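Local coordinates for Nsp15 (Middle East respiratory syndrome-related coronavirus, PDB 5YVD), which probably cleaves viral RNA on the 3' side of uridylates as the hexameric endoribonuclease of the coronavirus replication machinery, at residues N226-V232 against G333-F338; L308-V314 against F326-C330; I53-L57 against V101-T105. All blocks are in the same frame, centred on the assembly; numbering follows the deposited sequence.

Interaction 1 of 3, residues N226-V232 against G333-F338; sequences NYAFEHV and GQVQTF
Val335 packs against the loop that leads into helix 229-234. Its CB lies 3.8 Å from Asn226 O, close to the point where the backbone is already tied: Val335 N donates to the same Asn226 O (3.1 Å, N-H...O angle 156°), reaching it from above the carbonyl plane rather than along a lone pair. From CB the chain forks. CG1, anti to the backbone N (chi1 171°), extends to Ala228 CB at 3.9 Å. CG2 stays nearer the tied carbonyl, 3.5 Å from Asn226 O, and rests against Tyr227, 3.9 Å from its CA and 4.1 Å from ring atom CD1, which it meets obliquely. Ala228 holds the N-cap position, so the valine packs against the very start of the helix.

Beyond Val335 the strand breaks step. Gln336 and Thr337 both face Trp329, forming a classic beta bulge in the antiparallel three-stranded sheet of the EndoU-type domain, and the chain turns a corner there. Past the corner the first turn of the helix takes over the contact. Thr337 OG1 comes to the edge of the His231 imidazole, near the ring plane and 3.7 Å from His231 CD2; this hydroxyl also hydrogen-bonds a bound glycerol, probably from the crystallisation liquor. Val232 CG1 approaches Phe338 O at 3.7 Å, and its CG2 lies more loosely against Phe338 CB. Val232 also packs on Phe299 and Tyr227 on Leu303, both in helix 296-304.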
ATOM      1  N   ASN A 226      50.385 -24.219 -15.857  1.00 49.67           N
ATOM      2  CA  ASN A 226      50.833 -22.846 -15.549  1.00 52.63           C
ATOM      3  C   ASN A 226      49.714 -21.788 -15.449  1.00 51.81           C
ATOM      4  O   ASN A 226      49.987 -20.578 -15.496  1.00 48.87           O
ATOM      5  CB  ASN A 226      51.851 -22.389 -16.605  1.00 55.30           C
ATOM      6  CG  ASN A 226      53.188 -23.117 -16.509  1.00 57.23           C
ATOM      7  OD1 ASN A 226      53.452 -23.904 -15.588  1.00 53.19           O
ATOM      8  ND2 ASN A 226      54.052 -22.832 -17.467  1.00 57.94           N
ATOM      9  N   TYR A 227      48.468 -22.233 -15.292  1.00 47.90           N
ATOM     10  CA  TYR A 227      47.317 -21.354 -15.439  1.00 45.67           C
ATOM     11  C   TYR A 227      46.373 -21.305 -14.227  1.00 44.43           C
ATOM     12  O   TYR A 227      45.235 -20.802 -14.315  1.00 42.61           O
ATOM     13  CB  TYR A 227      46.567 -21.749 -16.717  1.00 47.60           C
ATOM     14  CG  TYR A 227      47.422 -21.567 -17.938  1.00 49.25           C
ATOM     15  CD1 TYR A 227      47.597 -20.318 -18.498  1.00 48.74           C
ATOM     16  CD2 TYR A 227      48.128 -22.639 -18.488  1.00 54.04           C
ATOM     17  CE1 TYR A 227      48.420 -20.136 -19.602  1.00 49.68           C
ATOM     18  CE2 TYR A 227      48.948 -22.473 -19.600  1.00 51.56           C
ATOM     19  CZ  TYR A 227      49.087 -21.217 -20.153  1.00 50.19           C
ATOM     20  OH  TYR A 227      49.882 -21.034 -21.253  1.00 49.92           O
ATOM     21  N   ALA A 228      46.841 -21.817 -13.098  1.00 42.21           N
ATOM     22  CA  ALA A 228      46.119 -21.716 -11.835  1.00 43.05           C
ATOM     23  C   ALA A 228      44.657 -22.149 -11.868  1.00 43.69           C
ATOM     24  O   ALA A 228      43.838 -21.607 -11.127  1.00 48.56           O
ATOM     25  CB  ALA A 228      46.208 -20.286 -11.325  1.00 45.85           C
ATOM     26  N   PHE A 229      44.312 -23.133 -12.689  1.00 43.11           N
ATOM     27  CA  PHE A 229      42.909 -23.545 -12.806  1.00 41.59           C
ATOM     28  C   PHE A 229      42.292 -23.900 -11.460  1.00 44.37           C
ATOM     29  O   PHE A 229      41.095 -23.715 -11.247  1.00 48.72           O
ATOM     30  CB  PHE A 229      42.747 -24.705 -13.794  1.00 40.94           C
ATOM     31  CG  PHE A 229      42.147 -24.288 -15.088  1.00 41.68           C
ATOM     32  CD1 PHE A 229      41.041 -24.947 -15.607  1.00 42.64           C
ATOM     33  CD2 PHE A 229      42.648 -23.176 -15.766  1.00 42.82           C
ATOM     34  CE1 PHE A 229      40.460 -24.517 -16.794  1.00 43.00           C
ATOM     35  CE2 PHE A 229      42.064 -22.739 -16.949  1.00 41.63           C
ATOM     36  CZ  PHE A 229      40.969 -23.412 -17.462  1.00 41.57           C
ATOM     37  N   GLU A 230      43.114 -24.421 -10.560  1.00 43.89           N
ATOM     38  CA  GLU A 230      42.669 -24.800  -9.229  1.00 43.16           C
ATOM     39  C   GLU A 230      42.020 -23.576  -8.591  1.00 42.54           C
ATOM     40  O   GLU A 230      40.848 -23.614  -8.192  1.00 41.30           O
ATOM     41  CB  GLU A 230      43.873 -25.320  -8.409  1.00 42.63           C
ATOM     42  CG  GLU A 230      43.735 -26.673  -7.702  1.00 40.71           C
ATOM     43  CD  GLU A 230      43.087 -27.758  -8.540  1.00 39.31           C
ATOM     44  OE1 GLU A 230      43.818 -28.621  -9.054  1.00 35.87           O
ATOM     45  OE2 GLU A 230      41.837 -27.745  -8.657  1.00 37.48           O
ATOM     46  N   HIS A 231      42.766 -22.476  -8.564  1.00 42.05           N
ATOM     47  CA  HIS A 231      42.273 -21.208  -8.001  1.00 42.77           C
ATOM     48  C   HIS A 231      41.159 -20.590  -8.859  1.00 41.65           C
ATOM     49  O   HIS A 231      40.059 -20.319  -8.368  1.00 42.95           O
ATOM     50  CB  HIS A 231      43.430 -20.201  -7.865  1.00 41.48           C
ATOM     51  CG  HIS A 231      43.078 -18.963  -7.101  1.00 39.02           C
ATOM     52  ND1 HIS A 231      43.176 -18.877  -5.729  1.00 41.66           N
ATOM     53  CD2 HIS A 231      42.638 -17.758  -7.518  1.00 38.66           C
ATOM     54  CE1 HIS A 231      42.810 -17.673  -5.330  1.00 37.92           C
ATOM     55  NE2 HIS A 231      42.482 -16.972  -6.399  1.00 40.35           N
ATOM     56  N   VAL A 232      41.436 -20.414 -10.142  1.00 37.59           N
ATOM     57  CA  VAL A 232      40.600 -19.579 -10.982  1.00 40.43           C
ATOM     58  C   VAL A 232      39.272 -20.264 -11.323  1.00 40.38           C
ATOM     59  O   VAL A 232      38.198 -19.689 -11.159  1.00 43.99           O
ATOM     60  CB  VAL A 232      41.359 -19.157 -12.270  1.00 40.71           C
ATOM     61  CG1 VAL A 232      40.458 -18.351 -13.176  1.00 42.89           C
ATOM     62  CG2 VAL A 232      42.589 -18.329 -11.939  1.00 40.16           C
ATOM     63  N   GLY A 333      56.412 -16.887 -13.711  1.00 59.23           N
ATOM     64  CA  GLY A 333      56.041 -17.509 -14.988  1.00 62.12           C
ATOM     65  C   GLY A 333      54.759 -18.336 -14.980  1.00 62.15           C
ATOM     66  O   GLY A 333      54.526 -19.136 -15.901  1.00 52.25           O
ATOM     67  N   GLN A 334      53.944 -18.130 -13.938  1.00 61.37           N
ATOM     68  CA  GLN A 334      52.637 -18.774 -13.777  1.00 60.57           C
ATOM     69  C   GLN A 334      51.573 -17.724 -13.429  1.00 58.51           C
ATOM     70  O   GLN A 334      51.880 -16.590 -13.047  1.00 60.17           O
ATOM     71  CB  GLN A 334      52.687 -19.818 -12.664  1.00 59.62           C
ATOM     72  CG  GLN A 334      53.634 -20.979 -12.919  1.00 59.96           C
ATOM     73  CD  GLN A 334      53.686 -21.962 -11.750  1.00 61.54           C
ATOM     74  OE1 GLN A 334      53.837 -21.576 -10.582  1.00 54.36           O
ATOM     75  NE2 GLN A 334      53.563 -23.242 -12.064  1.00 64.73           N
ATOM     76  N   VAL A 335      50.322 -18.117 -13.571  1.00 52.53           N
ATOM     77  CA  VAL A 335      49.202 -17.275 -13.219  1.00 51.27           C
ATOM     78  C   VAL A 335      48.980 -17.409 -11.720  1.00 50.84           C
ATOM     79  O   VAL A 335      48.983 -18.510 -11.186  1.00 51.14           O
ATOM     80  CB  VAL A 335      47.933 -17.751 -13.975  1.00 51.52           C
ATOM     81  CG1 VAL A 335      46.665 -17.044 -13.483  1.00 50.70           C
ATOM     82  CG2 VAL A 335      48.117 -17.566 -15.473  1.00 52.41           C
ATOM     83  N   GLN A 336      48.799 -16.300 -11.026  1.00 52.25           N
ATOM     84  CA  GLN A 336      48.355 -16.382  -9.641  1.00 57.50           C
ATOM     85  C   GLN A 336      46.841 -16.396  -9.699  1.00 55.54           C
ATOM     86  O   GLN A 336      46.226 -17.348  -9.241  1.00 52.81           O
ATOM     87  CB  GLN A 336      48.821 -15.194  -8.787  1.00 64.60           C
ATOM     88  CG  GLN A 336      50.323 -14.948  -8.714  1.00 72.13           C
ATOM     89  CD  GLN A 336      50.632 -13.556  -8.160  1.00 83.68           C
ATOM     90  OE1 GLN A 336      51.421 -12.796  -8.735  1.00 91.69           O
ATOM     91  NE2 GLN A 336      49.977 -13.203  -7.058  1.00 78.33           N
ATOM     92  N   THR A 337      46.262 -15.330 -10.266  1.00 53.74           N
ATOM     93  CA  THR A 337      44.820 -15.190 -10.431  1.00 54.16           C
ATOM     94  C   THR A 337      44.445 -14.413 -11.719  1.00 52.63           C
ATOM     95  O   THR A 337      45.286 -13.744 -12.317  1.00 43.72           O
ATOM     96  CB  THR A 337      44.152 -14.540  -9.187  1.00 55.98           C
ATOM     97  OG1 THR A 337      42.717 -14.508  -9.357  1.00 61.57           O
ATOM     98  CG2 THR A 337      44.659 -13.139  -8.965  1.00 57.08           C
ATOM     99  N   PHE A 338      43.170 -14.538 -12.118  1.00 52.98           N
ATOM    100  CA  PHE A 338      42.608 -13.888 -13.303  1.00 49.90           C
ATOM    101  C   PHE A 338      41.107 -13.712 -13.111  1.00 52.46           C
ATOM    102  O   PHE A 338      40.383 -14.691 -12.904  1.00 46.60           O
ATOM    103  CB  PHE A 338      42.843 -14.759 -14.514  1.00 49.60           C
ATOM    104  CG  PHE A 338      42.346 -14.178 -15.797  1.00 47.93           C
ATOM    105  CD1 PHE A 338      41.184 -14.627 -16.368  1.00 51.31           C
ATOM    106  CD2 PHE A 338      43.075 -13.228 -16.465  1.00 50.92           C
ATOM    107  CE1 PHE A 338      40.737 -14.122 -17.578  1.00 50.00           C
ATOM    108  CE2 PHE A 338      42.644 -12.714 -17.673  1.00 50.56           C
ATOM    109  CZ  PHE A 338      41.470 -13.163 -18.232  1.00 47.23           C
TER

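Interaction 2 of 3, residues L308-V314 against F326-C330; sequences LGVVSKV and FMLWC
Val311 and Cys330 are joined through their backbones: Cys330 N donates to Val311 O (2.9 Å, N-H...O angle 163°), arriving 44° out of the carbonyl plane. The same oxygen accepts a CA-H...O contact from Trp329 CA at 3.2 Å. Two residues on, Leu328 N donates to Lys313 O (2.9 Å), this time close to the direction of the C=O bond. In return, Leu328 O and Cys330 O receive CA-H...O contacts from Ser312 CA and Val311 CA respectively. The intervening Trp329 turns its N and O to the other edge of the strand, where Thr337 and Gln336 take them; strand 322-331 is thus the middle strand of the antiparallel sheet and 312-319 its hairpin partner.

Ser312 CB sits over the six-membered ring of Trp329, a CH-pi contact 4.3 Å from the centroid. On the same face, Val314 CG2 touches Met327 SD at 3.6 Å; bends at chi2 and chi3 fold the methionine back so that its CE reaches Ser312 OG. Leu308 CD2 lies 4.2 Å from Cys330 SG. The two backbone bonds, both donated by 326-330 to carbonyls of 308-314, therefore probably set the register, whereas the side chains contribute mainly apolar contact.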
ATOM      1  N   LEU A 308      53.026 -14.553 -19.349  1.00 65.55           N
ATOM      2  CA  LEU A 308      53.126 -14.990 -17.967  1.00 69.16           C
ATOM      3  C   LEU A 308      54.308 -14.295 -17.284  1.00 69.02           C
ATOM      4  O   LEU A 308      54.535 -14.472 -16.083  1.00 57.79           O
ATOM      5  CB  LEU A 308      53.259 -16.521 -17.910  1.00 74.11           C
ATOM      6  CG  LEU A 308      52.149 -17.327 -18.620  1.00 74.39           C
ATOM      7  CD1 LEU A 308      52.414 -18.825 -18.528  1.00 72.88           C
ATOM      8  CD2 LEU A 308      50.775 -16.980 -18.056  1.00 72.67           C
ATOM      9  N   GLY A 309      55.050 -13.508 -18.072  1.00 72.21           N
ATOM     10  CA  GLY A 309      56.136 -12.686 -17.572  1.00 68.09           C
ATOM     11  C   GLY A 309      55.656 -11.567 -16.678  1.00 68.70           C
ATOM     12  O   GLY A 309      56.170 -11.400 -15.580  1.00 75.00           O
ATOM     13  N   VAL A 310      54.666 -10.798 -17.118  1.00 72.81           N
ATOM     14  CA  VAL A 310      54.290  -9.585 -16.380  1.00 72.73           C
ATOM     15  C   VAL A 310      53.536  -9.882 -15.076  1.00 70.71           C
ATOM     16  O   VAL A 310      52.638 -10.705 -15.045  1.00 72.51           O
ATOM     17  CB  VAL A 310      53.520  -8.581 -17.266  1.00 75.76           C
ATOM     18  CG1 VAL A 310      52.128  -9.089 -17.614  1.00 77.59           C
ATOM     19  CG2 VAL A 310      53.459  -7.214 -16.586  1.00 78.14           C
ATOM     20  N   VAL A 311      53.914  -9.189 -14.012  1.00 72.59           N
ATOM     21  CA  VAL A 311      53.318  -9.387 -12.690  1.00 79.53           C
ATOM     22  C   VAL A 311      51.848  -8.969 -12.642  1.00 83.96           C
ATOM     23  O   VAL A 311      51.035  -9.601 -11.955  1.00 86.98           O
ATOM     24  CB  VAL A 311      54.108  -8.595 -11.608  1.00 82.71           C
ATOM     25  CG1 VAL A 311      53.332  -8.492 -10.291  1.00 81.27           C
ATOM     26  CG2 VAL A 311      55.486  -9.220 -11.393  1.00 81.69           C
ATOM     27  N   SER A 312      51.527  -7.885 -13.347  1.00 84.66           N
ATOM     28  CA  SER A 312      50.175  -7.319 -13.357  1.00 79.42           C
ATOM     29  C   SER A 312      49.818  -6.627 -14.671  1.00 72.33           C
ATOM     30  O   SER A 312      50.663  -5.970 -15.287  1.00 66.83           O
ATOM     31  CB  SER A 312      50.020  -6.261 -12.258  1.00 74.31           C
ATOM     32  OG  SER A 312      48.809  -5.544 -12.411  1.00 75.89           O
ATOM     33  N   LYS A 313      48.558  -6.784 -15.080  1.00 64.96           N
ATOM     34  CA  LYS A 313      48.116  -6.391 -16.411  1.00 60.84           C
ATOM     35  C   LYS A 313      46.584  -6.381 -16.493  1.00 60.45           C
ATOM     36  O   LYS A 313      45.942  -7.371 -16.153  1.00 60.52           O
ATOM     37  CB  LYS A 313      48.688  -7.426 -17.387  1.00 61.33           C
ATOM     38  CG  LYS A 313      48.005  -7.513 -18.737  1.00 63.71           C
ATOM     39  CD  LYS A 313      48.731  -6.783 -19.848  1.00 64.90           C
ATOM     40  CE  LYS A 313      47.838  -6.737 -21.078  1.00 66.80           C
ATOM     41  NZ  LYS A 313      48.480  -6.040 -22.220  1.00 71.40           N
ATOM     42  N   VAL A 314      46.024  -5.250 -16.930  1.00 56.68           N
ATOM     43  CA  VAL A 314      44.647  -5.164 -17.399  1.00 55.43           C
ATOM     44  C   VAL A 314      44.580  -5.714 -18.829  1.00 57.11           C
ATOM     45  O   VAL A 314      45.170  -5.140 -19.738  1.00 63.39           O
ATOM     46  CB  VAL A 314      44.118  -3.704 -17.441  1.00 55.10           C
ATOM     47  CG1 VAL A 314      42.672  -3.678 -17.913  1.00 51.57           C
ATOM     48  CG2 VAL A 314      44.253  -3.002 -16.091  1.00 54.48           C
ATOM     49  N   PHE A 326      39.819  -7.696 -17.676  1.00 49.64           N
ATOM     50  CA  PHE A 326      40.166  -8.579 -16.595  1.00 46.83           C
ATOM     51  C   PHE A 326      41.468  -8.111 -16.033  1.00 50.57           C
ATOM     52  O   PHE A 326      42.281  -7.543 -16.762  1.00 49.69           O
ATOM     53  CB  PHE A 326      40.436  -9.977 -17.114  1.00 46.72           C
ATOM     54  CG  PHE A 326      39.284 -10.605 -17.829  1.00 44.76           C
ATOM     55  CD1 PHE A 326      38.947 -10.210 -19.114  1.00 45.09           C
ATOM     56  CD2 PHE A 326      38.565 -11.637 -17.233  1.00 43.51           C
ATOM     57  CE1 PHE A 326      37.892 -10.815 -19.778  1.00 45.69           C
ATOM     58  CE2 PHE A 326      37.508 -12.239 -17.891  1.00 42.61           C
ATOM     59  CZ  PHE A 326      37.168 -11.829 -19.162  1.00 43.01           C
ATOM     60  N   MET A 327      41.692  -8.396 -14.757  1.00 51.85           N
ATOM     61  CA  MET A 327      43.033  -8.328 -14.218  1.00 54.33           C
ATOM     62  C   MET A 327      43.678  -9.705 -14.367  1.00 54.07           C
ATOM     63  O   MET A 327      43.001 -10.730 -14.230  1.00 47.93           O
ATOM     64  CB  MET A 327      42.988  -7.907 -12.764  1.00 59.86           C
ATOM     65  CG  MET A 327      42.489  -6.479 -12.574  1.00 64.08           C
ATOM     66  SD  MET A 327      43.532  -5.265 -13.399  1.00 68.03           S
ATOM     67  CE  MET A 327      45.135  -5.601 -12.667  1.00 65.59           C
ATOM     68  N   LEU A 328      44.972  -9.710 -14.704  1.00 53.06           N
ATOM     69  CA  LEU A 328      45.792 -10.914 -14.699  1.00 51.91           C
ATOM     70  C   LEU A 328      47.041 -10.689 -13.862  1.00 54.92           C
ATOM     71  O   LEU A 328      47.904  -9.893 -14.232  1.00 61.04           O
ATOM     72  CB  LEU A 328      46.208 -11.330 -16.110  1.00 51.30           C
ATOM     73  CG  LEU A 328      47.101 -12.594 -16.182  1.00 53.93           C
ATOM     74  CD1 LEU A 328      46.415 -13.840 -15.607  1.00 51.95           C
ATOM     75  CD2 LEU A 328      47.593 -12.885 -17.603  1.00 53.21           C
ATOM     76  N   TRP A 329      47.137 -11.411 -12.748  1.00 57.16           N
ATOM     77  CA  TRP A 329      48.301 -11.352 -11.876  1.00 62.02           C
ATOM     78  C   TRP A 329      49.169 -12.582 -12.079  1.00 61.69           C
ATOM     79  O   TRP A 329      48.645 -13.698 -12.082  1.00 60.90           O
ATOM     80  CB  TRP A 329      47.843 -11.265 -10.425  1.00 66.01           C
ATOM     81  CG  TRP A 329      47.108  -9.985 -10.126  1.00 71.94           C
ATOM     82  CD1 TRP A 329      45.805  -9.673 -10.451  1.00 71.49           C
ATOM     83  CD2 TRP A 329      47.640  -8.840  -9.456  1.00 75.45           C
ATOM     84  NE1 TRP A 329      45.503  -8.406 -10.013  1.00 73.00           N
ATOM     85  CE2 TRP A 329      46.611  -7.872  -9.401  1.00 79.39           C
ATOM     86  CE3 TRP A 329      48.888  -8.537  -8.896  1.00 74.76           C
ATOM     87  CZ2 TRP A 329      46.798  -6.621  -8.801  1.00 81.14           C
ATOM     88  CZ3 TRP A 329      49.069  -7.300  -8.297  1.00 77.84           C
ATOM     89  CH2 TRP A 329      48.031  -6.356  -8.254  1.00 79.98           C
ATOM     90  N   CYS A 330      50.482 -12.385 -12.246  1.00 61.57           N
ATOM     91  CA  CYS A 330      51.421 -13.506 -12.435  1.00 61.67           C
ATOM     92  C   CYS A 330      52.609 -13.471 -11.493  1.00 62.00           C
ATOM     93  O   CYS A 330      52.944 -12.423 -10.955  1.00 61.58           O
ATOM     94  CB  CYS A 330      51.936 -13.534 -13.865  1.00 60.85           C
ATOM     95  SG  CYS A 330      50.680 -14.009 -15.063  1.00 64.77           S
TER

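Interaction 3 of 3, residues I53-L57 against V101-T105; sequences IAFEL and VCKYT
Ile53, Glu56 and Leu57, on one side of helix 51-59, meet the irregular loop 101-105 around Cys102. Ile53 splits its contacts between its branches: CD1 ends 3.5 Å from Tyr104 CB, approaching the ring obliquely, and CG2 touches Cys102 SG at 4.0 Å and Thr105 CG2 at 3.8 Å. One turn further along, Leu57 CD2 lies 3.8 Å from Cys102 CB and also reaches Val101 CG1, the two side chains crossing at about a right angle. Beside these apolar groups, Glu56 extends toward the loop. With CG anti to the backbone N and the chain straight beyond it (chi1 177°, chi2 -179°), its carboxylate reaches the cysteine, OE2 standing 3.1 Å from Cys102 SG.

The next shell fixes both partners. Glu56 OE2 forms a salt bridge with Lys60, four residues on, and accepts a bond from a water at 3.0 Å; that water in turn accepts a weak bond from Lys103 N, linking helix to loop. Asp106 OD1 receives both Val101 N and Cys102 N, which holds the first two residues of 101-105 in place. Further out lies the oligomer: the Tyr104 ring makes a cation-pi contact with Lys34 of a second subunit, Ile53 packs on Val24 of that subunit, and Thr48 of a third subunit touches Tyr104.

The contact thus joins the N-terminal oligomerisation region to the middle domain beside a subunit interface. Its apolar contacts probably hold the loop against the helix, while Lys60 and the water satisfy the carboxylate beside the cysteine and probably keep it charged.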
ATOM      1  N   ILE A  53      -0.828  -0.759 -15.728  1.00 35.17           N
ATOM      2  CA  ILE A  53      -0.013  -0.502 -16.901  1.00 35.08           C
ATOM      3  C   ILE A  53       0.988  -1.628 -17.079  1.00 35.26           C
ATOM      4  O   ILE A  53       1.214  -2.110 -18.207  1.00 32.74           O
ATOM      5  CB  ILE A  53       0.760   0.825 -16.755  1.00 36.17           C
ATOM      6  CG1 ILE A  53      -0.205   1.989 -16.609  1.00 37.22           C
ATOM      7  CG2 ILE A  53       1.634   1.092 -17.974  1.00 38.02           C
ATOM      8  CD1 ILE A  53      -0.886   2.390 -17.895  1.00 36.18           C
ATOM      9  N   ALA A  54       1.584  -2.036 -15.960  1.00 34.58           N
ATOM     10  CA  ALA A  54       2.553  -3.109 -15.957  1.00 36.33           C
ATOM     11  C   ALA A  54       1.910  -4.367 -16.515  1.00 38.61           C
ATOM     12  O   ALA A  54       2.509  -5.106 -17.279  1.00 42.83           O
ATOM     13  CB  ALA A  54       3.053  -3.352 -14.559  1.00 37.01           C
ATOM     14  N   PHE A  55       0.664  -4.577 -16.139  1.00 40.30           N
ATOM     15  CA  PHE A  55      -0.143  -5.676 -16.640  1.00 39.45           C
ATOM     16  C   PHE A  55      -0.389  -5.583 -18.125  1.00 39.62           C
ATOM     17  O   PHE A  55      -0.471  -6.617 -18.795  1.00 44.64           O
ATOM     18  CB  PHE A  55      -1.487  -5.665 -15.898  1.00 39.91           C
ATOM     19  CG  PHE A  55      -2.522  -6.608 -16.453  1.00 38.34           C
ATOM     20  CD1 PHE A  55      -2.276  -7.971 -16.534  1.00 37.61           C
ATOM     21  CD2 PHE A  55      -3.764  -6.136 -16.832  1.00 36.18           C
ATOM     22  CE1 PHE A  55      -3.247  -8.830 -17.007  1.00 35.36           C
ATOM     23  CE2 PHE A  55      -4.725  -6.983 -17.323  1.00 33.93           C
ATOM     24  CZ  PHE A  55      -4.466  -8.330 -17.406  1.00 35.26           C
ATOM     25  N   GLU A  56      -0.557  -4.362 -18.639  1.00 38.55           N
ATOM     26  CA  GLU A  56      -0.837  -4.161 -20.074  1.00 38.02           C
ATOM     27  C   GLU A  56       0.426  -4.472 -20.894  1.00 36.53           C
ATOM     28  O   GLU A  56       0.380  -5.158 -21.907  1.00 35.66           O
ATOM     29  CB  GLU A  56      -1.358  -2.732 -20.334  1.00 38.17           C
ATOM     30  CG  GLU A  56      -1.610  -2.376 -21.798  1.00 38.46           C
ATOM     31  CD  GLU A  56      -2.105  -0.945 -22.032  1.00 40.32           C
ATOM     32  OE1 GLU A  56      -2.816  -0.410 -21.154  1.00 41.25           O
ATOM     33  OE2 GLU A  56      -1.800  -0.354 -23.109  1.00 38.88           O
ATOM     34  N   LEU A  57       1.567  -3.993 -20.422  1.00 36.70           N
ATOM     35  CA  LEU A  57       2.813  -4.212 -21.119  1.00 34.61           C
ATOM     36  C   LEU A  57       3.162  -5.674 -21.116  1.00 35.28           C
ATOM     37  O   LEU A  57       3.612  -6.222 -22.119  1.00 32.41           O
ATOM     38  CB  LEU A  57       3.912  -3.433 -20.450  1.00 34.20           C
ATOM     39  CG  LEU A  57       3.797  -1.917 -20.574  1.00 34.42           C
ATOM     40  CD1 LEU A  57       4.968  -1.203 -19.918  1.00 33.42           C
ATOM     41  CD2 LEU A  57       3.676  -1.521 -22.037  1.00 35.47           C
ATOM     42  N   VAL A 101       2.997   1.376 -28.221  1.00 39.02           N
ATOM     43  CA  VAL A 101       2.498   0.156 -27.566  1.00 40.03           C
ATOM     44  C   VAL A 101       1.403   0.415 -26.523  1.00 39.81           C
ATOM     45  O   VAL A 101       0.416  -0.303 -26.490  1.00 41.07           O
ATOM     46  CB  VAL A 101       3.655  -0.615 -26.899  1.00 40.34           C
ATOM     47  CG1 VAL A 101       3.140  -1.844 -26.184  1.00 42.01           C
ATOM     48  CG2 VAL A 101       4.675  -1.028 -27.934  1.00 41.84           C
ATOM     49  N   CYS A 102       1.601   1.401 -25.650  1.00 39.86           N
ATOM     50  CA  CYS A 102       0.665   1.714 -24.569  1.00 39.81           C
ATOM     51  C   CYS A 102       0.646   3.239 -24.415  1.00 40.65           C
ATOM     52  O   CYS A 102       1.707   3.870 -24.275  1.00 37.10           O
ATOM     53  CB  CYS A 102       1.118   1.025 -23.282  1.00 40.87           C
ATOM     54  SG  CYS A 102       0.313   1.518 -21.725  1.00 43.78           S
ATOM     55  N   LYS A 103      -0.551   3.832 -24.455  1.00 41.62           N
ATOM     56  CA  LYS A 103      -0.671   5.311 -24.517  1.00 45.11           C
ATOM     57  C   LYS A 103      -0.035   6.022 -23.321  1.00 40.92           C
ATOM     58  O   LYS A 103       0.516   7.113 -23.452  1.00 42.41           O
ATOM     59  CB  LYS A 103      -2.126   5.762 -24.668  1.00 48.99           C
ATOM     60  CG  LYS A 103      -2.652   5.774 -26.101  1.00 57.62           C
ATOM     61  CD  LYS A 103      -4.193   5.764 -26.131  1.00 64.59           C
ATOM     62  CE  LYS A 103      -4.825   7.035 -25.527  1.00 65.56           C
ATOM     63  NZ  LYS A 103      -6.246   6.853 -25.103  1.00 60.72           N
ATOM     64  N   TYR A 104      -0.098   5.387 -22.167  1.00 37.82           N
ATOM     65  CA  TYR A 104       0.381   5.994 -20.955  1.00 37.91           C
ATOM     66  C   TYR A 104       1.903   6.061 -20.930  1.00 40.04           C
ATOM     67  O   TYR A 104       2.455   7.020 -20.420  1.00 44.43           O
ATOM     68  CB  TYR A 104      -0.161   5.222 -19.752  1.00 38.49           C
ATOM     69  CG  TYR A 104       0.101   5.890 -18.431  1.00 37.06           C
ATOM     70  CD1 TYR A 104       1.280   5.644 -17.737  1.00 35.25           C
ATOM     71  CD2 TYR A 104      -0.824   6.781 -17.873  1.00 37.19           C
ATOM     72  CE1 TYR A 104       1.536   6.263 -16.529  1.00 34.84           C
ATOM     73  CE2 TYR A 104      -0.568   7.416 -16.661  1.00 35.11           C
ATOM     74  CZ  TYR A 104       0.609   7.136 -15.997  1.00 34.11           C
ATOM     75  OH  TYR A 104       0.900   7.718 -14.801  1.00 33.99           O
ATOM     76  N   THR A 105       2.585   5.072 -21.501  1.00 39.40           N
ATOM     77  CA  THR A 105       4.049   5.032 -21.462  1.00 37.45           C
ATOM     78  C   THR A 105       4.776   5.382 -22.773  1.00 39.76           C
ATOM     79  O   THR A 105       6.026   5.479 -22.775  1.00 36.37           O
ATOM     80  CB  THR A 105       4.525   3.648 -21.052  1.00 36.20           C
ATOM     81  OG1 THR A 105       3.910   2.666 -21.904  1.00 37.10           O
ATOM     82  CG2 THR A 105       4.193   3.393 -19.599  1.00 35.11           C
TER
HETATM   83  O   HOH W   1      -3.245   1.908 -24.426  1.00 33.89           O

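Interactions 1 and 2 belong to one unit. Their centres are 10 Å apart and they share the antiparallel sheet of the endoribonuclease domain: strand 322-331 pairs with 312-319 on one edge and with 334-340 on the other, where Gln336 N probably bonds Trp329 O (2.8 Å) and Trp329 N probably bonds Thr337 O (3.0 Å). The rings of Phe326 and Phe338 stack across the same two strands. Interaction 1 then attaches the sheet to helix 229-234, beside the bound glycerol. Interaction 3 lies on the opposite side of the chain's centre, about 50 Å from interaction 1 and 49 Å from interaction 2 between centres, and unlike them it adjoins neighbouring subunits.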